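Side-chain contacts in repeat Five Residue (Rfr) protein or pentapeptide repeat protein (Cyanothece, PDB 2O6W), which is of unknown function but folds as a pentapeptide-repeat beta helix, a four-sided coil of short repeats with a small helix packed at its N-terminal end: residues T3-R8 with C18-V23; A81-T86 with A96-A101; Y7-E12 with V56-A61. All blocks are in the same frame, centred on the assembly; numbering follows the deposited sequence.

Contact 1: residues T3-R8 with C18-V23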
loop_
_atom_site.group_PDB
_atom_site.type_symbol
_atom_site.label_atom_id
_atom_site.label_comp_id
_atom_site.label_asym_id
_atom_site.label_seq_id
_atom_site.Cartn_x
_atom_site.Cartn_y
_atom_site.Cartn_z
ATOM N N THR A 3 19.215 -5.142 -3.568
ATOM C CA THR A 3 19.855 -4.752 -2.323
ATOM C C THR A 3 19.803 -3.226 -2.157
ATOM O O THR A 3 19.520 -2.720 -1.074
ATOM C CB THR A 3 21.319 -5.252 -2.311
ATOM O OG1 THR A 3 21.897 -5.031 -1.023
ATOM C CG2 THR A 3 22.132 -4.536 -3.367
ATOM N N ASN A 4 20.053 -2.501 -3.245
ATOM C CA ASN A 4 20.028 -1.047 -3.224
ATOM C C ASN A 4 18.607 -0.516 -3.027
ATOM O O ASN A 4 18.405 0.493 -2.349
ATOM C CB ASN A 4 20.618 -0.486 -4.524
ATOM C CG ASN A 4 20.736 1.034 -4.504
ATOM O OD1 ASN A 4 19.875 1.750 -5.032
ATOM N ND2 ASN A 4 21.804 1.534 -3.882
ATOM N N ASN A 5 17.624 -1.184 -3.626
ATOM C CA ASN A 5 16.235 -0.760 -3.482
ATOM C C ASN A 5 15.810 -0.904 -2.025
ATOM O O ASN A 5 15.196 -0.006 -1.459
ATOM C CB ASN A 5 15.311 -1.592 -4.378
ATOM C CG ASN A 5 15.582 -1.376 -5.851
ATOM O OD1 ASN A 5 16.208 -0.392 -6.242
ATOM N ND2 ASN A 5 15.103 -2.294 -6.682
ATOM N N LEU A 6 16.161 -2.033 -1.422
ATOM C CA LEU A 6 15.825 -2.288 -0.034
ATOM C C LEU A 6 16.468 -1.259 0.886
ATOM O O LEU A 6 15.890 -0.884 1.904
ATOM C CB LEU A 6 16.278 -3.692 0.372
ATOM C CG LEU A 6 15.612 -4.857 -0.362
ATOM C CD1 LEU A 6 16.195 -6.169 0.137
ATOM C CD2 LEU A 6 14.114 -4.827 -0.138
ATOM N N TYR A 7 17.663 -0.801 0.522
ATOM C CA TYR A 7 18.367 0.181 1.333
ATOM C C TYR A 7 17.677 1.528 1.244
ATOM O O TYR A 7 17.516 2.218 2.245
ATOM C CB TYR A 7 19.812 0.333 0.872
ATOM C CG TYR A 7 20.633 1.219 1.779
ATOM C CD1 TYR A 7 20.949 0.813 3.075
ATOM C CD2 TYR A 7 21.112 2.453 1.338
ATOM C CE1 TYR A 7 21.727 1.606 3.910
ATOM C CE2 TYR A 7 21.893 3.257 2.166
ATOM C CZ TYR A 7 22.196 2.823 3.447
ATOM O OH TYR A 7 22.991 3.602 4.262
ATOM N N ARG A 8 17.283 1.907 0.035
ATOM C CA ARG A 8 16.599 3.171 -0.164
ATOM C C ARG A 8 15.288 3.157 0.608
ATOM O O ARG A 8 14.855 4.180 1.124
ATOM C CB ARG A 8 16.328 3.399 -1.652
ATOM C CG ARG A 8 17.575 3.656 -2.476
ATOM C CD ARG A 8 17.300 3.461 -3.958
ATOM N NE ARG A 8 16.261 4.351 -4.464
ATOM C CZ ARG A 8 15.639 4.178 -5.626
ATOM N NH1 ARG A 8 15.955 3.144 -6.394
ATOM N NH2 ARG A 8 14.697 5.029 -6.018
ATOM N N CYS A 18 11.000 2.190 -8.669
ATOM C CA CYS A 18 11.708 0.926 -8.491
ATOM C C CYS A 18 10.911 -0.246 -9.068
ATOM O O CYS A 18 9.687 -0.187 -9.183
ATOM C CB CYS A 18 11.968 0.651 -6.997
ATOM S SG CYS A 18 13.123 1.771 -6.123
ATOM N N ASN A 19 11.621 -1.302 -9.441
ATOM C CA ASN A 19 10.989 -2.504 -9.948
ATOM C C ASN A 19 11.056 -3.520 -8.823
ATOM O O ASN A 19 12.111 -4.090 -8.547
ATOM C CB ASN A 19 11.712 -3.008 -11.196
ATOM C CG ASN A 19 11.383 -2.173 -12.426
ATOM O OD1 ASN A 19 10.212 -2.061 -12.815
ATOM N ND2 ASN A 19 12.405 -1.574 -13.038
ATOM N N LEU A 20 9.920 -3.723 -8.165
ATOM C CA LEU A 20 9.826 -4.638 -7.040
ATOM C C LEU A 20 8.809 -5.735 -7.301
ATOM O O LEU A 20 8.153 -6.214 -6.376
ATOM C CB LEU A 20 9.423 -3.855 -5.788
ATOM C CG LEU A 20 10.321 -2.663 -5.450
ATOM C CD1 LEU A 20 9.636 -1.760 -4.435
ATOM C CD2 LEU A 20 11.652 -3.172 -4.923
ATOM N N GLU A 21 8.679 -6.137 -8.558
ATOM C CA GLU A 21 7.725 -7.174 -8.934
ATOM C C GLU A 21 7.980 -8.497 -8.209
ATOM O O GLU A 21 9.102 -8.987 -8.175
ATOM C CB GLU A 21 7.782 -7.439 -10.443
ATOM C CG GLU A 21 7.802 -6.207 -11.352
ATOM C CD GLU A 21 9.157 -5.477 -11.376
ATOM O OE1 GLU A 21 10.202 -6.087 -11.031
ATOM O OE2 GLU A 21 9.170 -4.287 -11.766
ATOM N N GLY A 22 6.931 -9.070 -7.636
ATOM C CA GLY A 22 7.064 -10.342 -6.958
ATOM C C GLY A 22 7.856 -10.412 -5.666
ATOM O O GLY A 22 8.107 -11.518 -5.181
ATOM N N VAL A 23 8.255 -9.278 -5.091
ATOM C CA VAL A 23 9.009 -9.338 -3.841
ATOM C C VAL A 23 8.133 -9.835 -2.702
ATOM O O VAL A 23 6.906 -9.696 -2.730
ATOM C CB VAL A 23 9.603 -7.968 -3.407
ATOM C CG1 VAL A 23 10.631 -7.500 -4.418
ATOM C CG2 VAL A 23 8.493 -6.943 -3.213
HETATM O O HOH W 1 14.432 -1.040 -9.537
#
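Arg8 and Asn5, one turn apart on helix 2-10, close on the sulfur of Cys18 from two directions. Cys18 SG lies over one face of the Arg8 guanidinium, 3.2 Å from Arg8 NH1 and 3.5 Å from Arg8 CZ, so the flat cation rests on the sulfur by its face. A bend at chi3 (60°) turns the end of the arginine chain toward Cys18. The carboxamide of Asn5 flanks the same atom, with Asn5 OD1 3.8 Å from Cys18 SG, while its other branch reaches past the sulfur: Asn5 ND2 donates to a water at 3.2 Å, and that water also accepts from the backbone Asn19 N at 2.8 Å. No direct hydrogen bond joins the two segments; this water bridges them. Leu20 and Asn5 run past each other in opposite directions, with Leu20 CD2 4.0 Å from both Asn5 CB and Asn5 ND2, an apolar branch against the aliphatic root and amide of a short polar residue.

A second shell fixes these groups. Cys18 is disulfide-bonded to Cys15, which pins the sulfur, and Arg8 NE makes a salt bridge to Glu14, so the guanidinium is oriented by the same loop that carries the disulfide. Leu20 rests on Leu63 of the next coil and on Met2. Were Asn5 shortened to alanine, the water on Asn19 N would probably lose its helix-side donor and the sulfur its amide neighbour.

Asparagine suits a place half in solvent, where one small side chain must touch both sulfur and water; arginine supplies a flat face for the Cys18 sulfur and a charge for Glu14. The helix thus meets a loop stiffened by its own disulfide through a guanidinium face and a shared water, with rather little apolar burial.

Contact 2: residues A81-T86 with A96-A101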
loop_
_atom_site.group_PDB
_atom_site.type_symbol
_atom_site.label_atom_id
_atom_site.label_comp_id
_atom_site.label_asym_id
_atom_site.label_seq_id
_atom_site.Cartn_x
_atom_site.Cartn_y
_atom_site.Cartn_z
ATOM N N ALA A 81 1.285 4.003 -9.164
ATOM C CA ALA A 81 2.018 2.772 -8.913
ATOM C C ALA A 81 1.327 1.594 -9.596
ATOM O O ALA A 81 0.117 1.614 -9.825
ATOM C CB ALA A 81 2.105 2.527 -7.422
ATOM N N ILE A 82 2.100 0.570 -9.927
ATOM C CA ILE A 82 1.557 -0.622 -10.569
ATOM C C ILE A 82 1.482 -1.710 -9.502
ATOM O O ILE A 82 2.505 -2.128 -8.957
ATOM C CB ILE A 82 2.471 -1.082 -11.738
ATOM C CG1 ILE A 82 2.599 0.058 -12.758
ATOM C CG2 ILE A 82 1.911 -2.342 -12.392
ATOM C CD1 ILE A 82 3.619 -0.183 -13.834
ATOM N N LEU A 83 0.265 -2.162 -9.209
ATOM C CA LEU A 83 0.043 -3.179 -8.191
ATOM C C LEU A 83 -0.861 -4.296 -8.710
ATOM O O LEU A 83 -1.814 -4.697 -8.043
ATOM C CB LEU A 83 -0.591 -2.529 -6.955
ATOM C CG LEU A 83 0.138 -1.291 -6.427
ATOM C CD1 LEU A 83 -0.695 -0.578 -5.391
ATOM C CD2 LEU A 83 1.470 -1.708 -5.841
ATOM N N VAL A 84 -0.552 -4.800 -9.898
ATOM C CA VAL A 84 -1.343 -5.859 -10.510
ATOM C C VAL A 84 -1.202 -7.194 -9.784
ATOM O O VAL A 84 -0.103 -7.728 -9.663
ATOM C CB VAL A 84 -0.943 -6.041 -11.997
ATOM C CG1 VAL A 84 -1.634 -7.260 -12.590
ATOM C CG2 VAL A 84 -1.315 -4.790 -12.780
ATOM N N GLU A 85 -2.322 -7.729 -9.308
ATOM C CA GLU A 85 -2.336 -9.003 -8.600
ATOM C C GLU A 85 -1.468 -8.989 -7.348
ATOM O O GLU A 85 -0.949 -10.024 -6.934
ATOM C CB GLU A 85 -1.870 -10.126 -9.527
ATOM C CG GLU A 85 -2.881 -10.509 -10.591
ATOM C CD GLU A 85 -2.266 -11.333 -11.715
ATOM O OE1 GLU A 85 -1.677 -12.401 -11.433
ATOM O OE2 GLU A 85 -2.372 -10.906 -12.888
ATOM N N THR A 86 -1.317 -7.818 -6.744
ATOM C CA THR A 86 -0.512 -7.680 -5.539
ATOM C C THR A 86 -1.307 -8.150 -4.328
ATOM O O THR A 86 -2.525 -7.961 -4.271
ATOM C CB THR A 86 -0.109 -6.201 -5.320
ATOM O OG1 THR A 86 0.683 -5.752 -6.426
ATOM C CG2 THR A 86 0.679 -6.035 -4.026
ATOM N N ALA A 96 -3.549 6.601 2.729
ATOM C CA ALA A 96 -2.592 6.306 1.683
ATOM C C ALA A 96 -2.970 7.045 0.411
ATOM O O ALA A 96 -4.126 7.413 0.206
ATOM C CB ALA A 96 -2.551 4.822 1.426
ATOM N N ILE A 97 -1.988 7.268 -0.445
ATOM C CA ILE A 97 -2.256 7.948 -1.693
ATOM C C ILE A 97 -2.132 6.945 -2.823
ATOM O O ILE A 97 -1.032 6.522 -3.166
ATOM C CB ILE A 97 -1.272 9.110 -1.908
ATOM C CG1 ILE A 97 -1.543 10.201 -0.861
ATOM C CG2 ILE A 97 -1.415 9.668 -3.312
ATOM C CD1 ILE A 97 -0.536 11.331 -0.887
ATOM N N LEU A 98 -3.266 6.551 -3.394
ATOM C CA LEU A 98 -3.256 5.589 -4.489
ATOM C C LEU A 98 -3.818 6.180 -5.780
ATOM O O LEU A 98 -4.409 5.469 -6.590
ATOM C CB LEU A 98 -4.045 4.340 -4.088
ATOM C CG LEU A 98 -3.377 3.440 -3.034
ATOM C CD1 LEU A 98 -4.435 2.698 -2.247
ATOM C CD2 LEU A 98 -2.412 2.460 -3.713
ATOM N N ILE A 99 -3.621 7.481 -5.970
ATOM C CA ILE A 99 -4.111 8.162 -7.165
ATOM C C ILE A 99 -3.564 7.535 -8.441
ATOM O O ILE A 99 -2.357 7.373 -8.597
ATOM C CB ILE A 99 -3.728 9.649 -7.149
ATOM C CG1 ILE A 99 -4.377 10.329 -5.945
ATOM C CG2 ILE A 99 -4.188 10.328 -8.437
ATOM C CD1 ILE A 99 -3.942 11.767 -5.759
ATOM N N GLY A 100 -4.465 7.176 -9.345
ATOM C CA GLY A 100 -4.059 6.586 -10.604
ATOM C C GLY A 100 -3.376 5.236 -10.506
ATOM O O GLY A 100 -2.834 4.748 -11.500
ATOM N N ALA A 101 -3.400 4.623 -9.328
ATOM C CA ALA A 101 -2.764 3.321 -9.150
ATOM C C ALA A 101 -3.463 2.235 -9.957
ATOM O O ALA A 101 -4.666 2.285 -10.177
ATOM C CB ALA A 101 -2.750 2.934 -7.675
#
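Ala81 and Ala101 sit one above the other with their CA atoms 4.8 Å apart, and Ala81 O receives a CA-H...O contact from Ala101 CA at 3.4 Å, bent to 131° at the hydrogen. The neighbouring Asn102 makes the conventional backbone hydrogen bonds, to Ala81 and to Leu83, and the CA-H...O contact adds to these bonds between successive coils. Small alanines suit this close approach of backbones; Ala101 CB lies 3.8 Å from Ala81 O.

Deeper inside, Leu83 and Leu98 cross at about a right angle and meet by single methyls, Leu83 CD1 against Leu98 CD2 at 3.9 Å. With CG opposite the carbonyl carbon (chi1 -51°), Leu83 carries CD1 toward Leu98 CD2, and it also packs on Leu63 and Leu103. Leucine is long enough to reach round the corner to the leucine of the adjoining face, and all four touching residues are buried.

Each leucine also starts a type II turn, closed by Ala101 N to Leu98 O at 3.0 Å and only weakly by Thr86 N to Leu83 O. The third position of each turn has positive phi; Gly100 adopts it readily, whereas Glu85 takes it with a side chain. Inward leucine, inward small residue two places before it and a turn at every corner are the signature of the right-handed quadrilateral beta helix of pentapeptide-repeat proteins.

Contact 3: residues Y7-E12 with V56-A61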
loop_
_atom_site.group_PDB
_atom_site.type_symbol
_atom_site.label_atom_id
_atom_site.label_comp_id
_atom_site.label_asym_id
_atom_site.label_seq_id
_atom_site.Cartn_x
_atom_site.Cartn_y
_atom_site.Cartn_z
ATOM N N TYR A 7 17.663 -0.801 0.522
ATOM C CA TYR A 7 18.367 0.181 1.333
ATOM C C TYR A 7 17.677 1.528 1.244
ATOM O O TYR A 7 17.516 2.218 2.245
ATOM C CB TYR A 7 19.812 0.333 0.872
ATOM C CG TYR A 7 20.633 1.219 1.779
ATOM C CD1 TYR A 7 20.949 0.813 3.075
ATOM C CD2 TYR A 7 21.112 2.453 1.338
ATOM C CE1 TYR A 7 21.727 1.606 3.910
ATOM C CE2 TYR A 7 21.893 3.257 2.166
ATOM C CZ TYR A 7 22.196 2.823 3.447
ATOM O OH TYR A 7 22.991 3.602 4.262
ATOM N N ARG A 8 17.283 1.907 0.035
ATOM C CA ARG A 8 16.599 3.171 -0.164
ATOM C C ARG A 8 15.288 3.157 0.608
ATOM O O ARG A 8 14.855 4.180 1.124
ATOM C CB ARG A 8 16.328 3.399 -1.652
ATOM C CG ARG A 8 17.575 3.656 -2.476
ATOM C CD ARG A 8 17.300 3.461 -3.958
ATOM N NE ARG A 8 16.261 4.351 -4.464
ATOM C CZ ARG A 8 15.639 4.178 -5.626
ATOM N NH1 ARG A 8 15.955 3.144 -6.394
ATOM N NH2 ARG A 8 14.697 5.029 -6.018
ATOM N N LEU A 9 14.660 1.991 0.692
ATOM C CA LEU A 9 13.394 1.867 1.404
ATOM C C LEU A 9 13.541 1.996 2.912
ATOM O O LEU A 9 12.793 2.726 3.559
ATOM C CB LEU A 9 12.736 0.522 1.108
ATOM C CG LEU A 9 11.584 0.462 0.117
ATOM C CD1 LEU A 9 11.153 -0.983 0.016
ATOM C CD2 LEU A 9 10.416 1.343 0.569
ATOM N N GLU A 10 14.502 1.270 3.466
ATOM C CA GLU A 10 14.731 1.284 4.899
ATOM C C GLU A 10 15.313 2.603 5.394
ATOM O O GLU A 10 14.879 3.129 6.417
ATOM C CB GLU A 10 15.663 0.135 5.286
ATOM C CG GLU A 10 15.873 -0.033 6.783
ATOM C CD GLU A 10 14.642 -0.554 7.502
ATOM O OE1 GLU A 10 14.712 -0.747 8.739
ATOM O OE2 GLU A 10 13.605 -0.774 6.836
ATOM N N LEU A 11 16.280 3.143 4.663
ATOM C CA LEU A 11 16.927 4.383 5.067
ATOM C C LEU A 11 16.330 5.668 4.498
ATOM O O LEU A 11 15.979 6.575 5.252
ATOM C CB LEU A 11 18.411 4.327 4.710
ATOM C CG LEU A 11 19.223 5.558 5.121
ATOM C CD1 LEU A 11 19.386 5.581 6.639
ATOM C CD2 LEU A 11 20.579 5.527 4.439
ATOM N N GLU A 12 16.232 5.747 3.175
ATOM C CA GLU A 12 15.700 6.926 2.499
ATOM C C GLU A 12 14.179 7.015 2.519
ATOM O O GLU A 12 13.613 8.033 2.124
ATOM C CB GLU A 12 16.163 6.953 1.042
ATOM C CG GLU A 12 17.666 6.924 0.851
ATOM C CD GLU A 12 18.364 7.999 1.646
ATOM O OE1 GLU A 12 17.952 9.180 1.538
ATOM O OE2 GLU A 12 19.327 7.663 2.371
ATOM N N VAL A 56 6.589 6.994 3.276
ATOM C CA VAL A 56 7.370 6.269 2.285
ATOM C C VAL A 56 6.851 6.619 0.892
ATOM O O VAL A 56 5.646 6.611 0.648
ATOM C CB VAL A 56 7.281 4.752 2.529
ATOM C CG1 VAL A 56 8.021 3.995 1.443
ATOM C CG2 VAL A 56 7.864 4.422 3.899
ATOM N N ASP A 57 7.766 6.936 -0.016
ATOM C CA ASP A 57 7.385 7.318 -1.369
ATOM C C ASP A 57 7.643 6.201 -2.386
ATOM O O ASP A 57 8.793 5.871 -2.694
ATOM C CB ASP A 57 8.144 8.580 -1.781
ATOM C CG ASP A 57 7.497 9.290 -2.943
ATOM O OD1 ASP A 57 6.988 8.602 -3.855
ATOM O OD2 ASP A 57 7.508 10.546 -2.963
ATOM N N LEU A 58 6.561 5.635 -2.909
ATOM C CA LEU A 58 6.652 4.560 -3.887
ATOM C C LEU A 58 5.951 4.928 -5.195
ATOM O O LEU A 58 5.341 4.080 -5.853
ATOM C CB LEU A 58 6.062 3.270 -3.298
ATOM C CG LEU A 58 6.880 2.601 -2.178
ATOM C CD1 LEU A 58 6.062 1.510 -1.500
ATOM C CD2 LEU A 58 8.161 2.015 -2.763
ATOM N N THR A 59 6.056 6.203 -5.557
ATOM C CA THR A 59 5.466 6.734 -6.779
ATOM C C THR A 59 5.997 5.973 -7.976
ATOM O O THR A 59 7.203 5.728 -8.078
ATOM C CB THR A 59 5.833 8.226 -6.985
ATOM O OG1 THR A 59 5.273 9.011 -5.927
ATOM C CG2 THR A 59 5.319 8.730 -8.335
ATOM N N ARG A 60 5.088 5.624 -8.881
ATOM C CA ARG A 60 5.409 4.898 -10.104
ATOM C C ARG A 60 6.144 3.572 -9.890
ATOM O O ARG A 60 6.718 3.019 -10.828
ATOM C CB ARG A 60 6.222 5.789 -11.048
ATOM C CG ARG A 60 5.490 7.054 -11.533
ATOM C CD ARG A 60 6.300 7.798 -12.600
ATOM N NE ARG A 60 7.660 8.072 -12.141
ATOM C CZ ARG A 60 7.989 9.083 -11.341
ATOM N NH1 ARG A 60 7.055 9.928 -10.916
ATOM N NH2 ARG A 60 9.247 9.237 -10.951
ATOM N N ALA A 61 6.134 3.060 -8.664
ATOM C CA ALA A 61 6.805 1.795 -8.387
ATOM C C ALA A 61 5.981 0.628 -8.932
ATOM O O ALA A 61 4.762 0.727 -9.074
ATOM C CB ALA A 61 7.020 1.625 -6.889
#
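Leu9 of helix 2-10 meets Val56 and Leu58 at the end of the pentapeptide-repeat beta helix, so that the helix acts as a cap on the hydrophobic interior of the coil. The tight part is made by one methyl: Leu9 CD2 lies 3.7 Å from Val56 CG1 and 4.1 Å from Leu58 CD2, and the Leu9 side chain crosses both partners at about a right angle. At chi1 -102°, away from a staggered position, the end of Leu9 comes near the coil. Val56 holds the small inward place of its repeat and Leu58 the large one two residues later; a branched valine fills the former without the length of a leucine, while Leu58 goes on to touch Leu78 in the next coil. All three residues are buried, and no hydrogen bond joins the two segments.

The side turned from the coil is quite different. Tyr7, Glu10 and Leu11 are exposed. The charge of Glu10 suits the solvent side; the apolar Leu11 instead covers part of the Tyr7 ring, with Leu11 CB over the ring centre, 4.2 Å above its plane.

Segment 56-61 keeps its own shape. Its backbone is tied to Ile77 from Val56 and Leu58, and Leu58 begins a type II turn closed by Ala61. An Asx turn overlaps the start of that turn: Asp57 OD1 takes two bonds from one residue, from Thr59 N at 3.1 Å, nearly straight at 158°, and from Thr59 OG1 at 2.7 Å through its syn lone pair.

Contacts 1 and 3 both start from helix 2-10, with Tyr7 and Arg8 common to their segments, and their centres are about 8 Å apart. Between them they place the helix against the first loop after it and against residues 56-61, 44 residues on from the end of 7-12. Contact 2 opens only after contact 3 has closed; its centre is about 14 Å from that of contact 3 and 16 Å from that of contact 1. Ala61 connects the three: its CB packs on Cys18 O, and its O probably accepts a hydrogen bond from Ile82 N. The helix thus packs at one end, and contact 2 lies further along the same repeat coil.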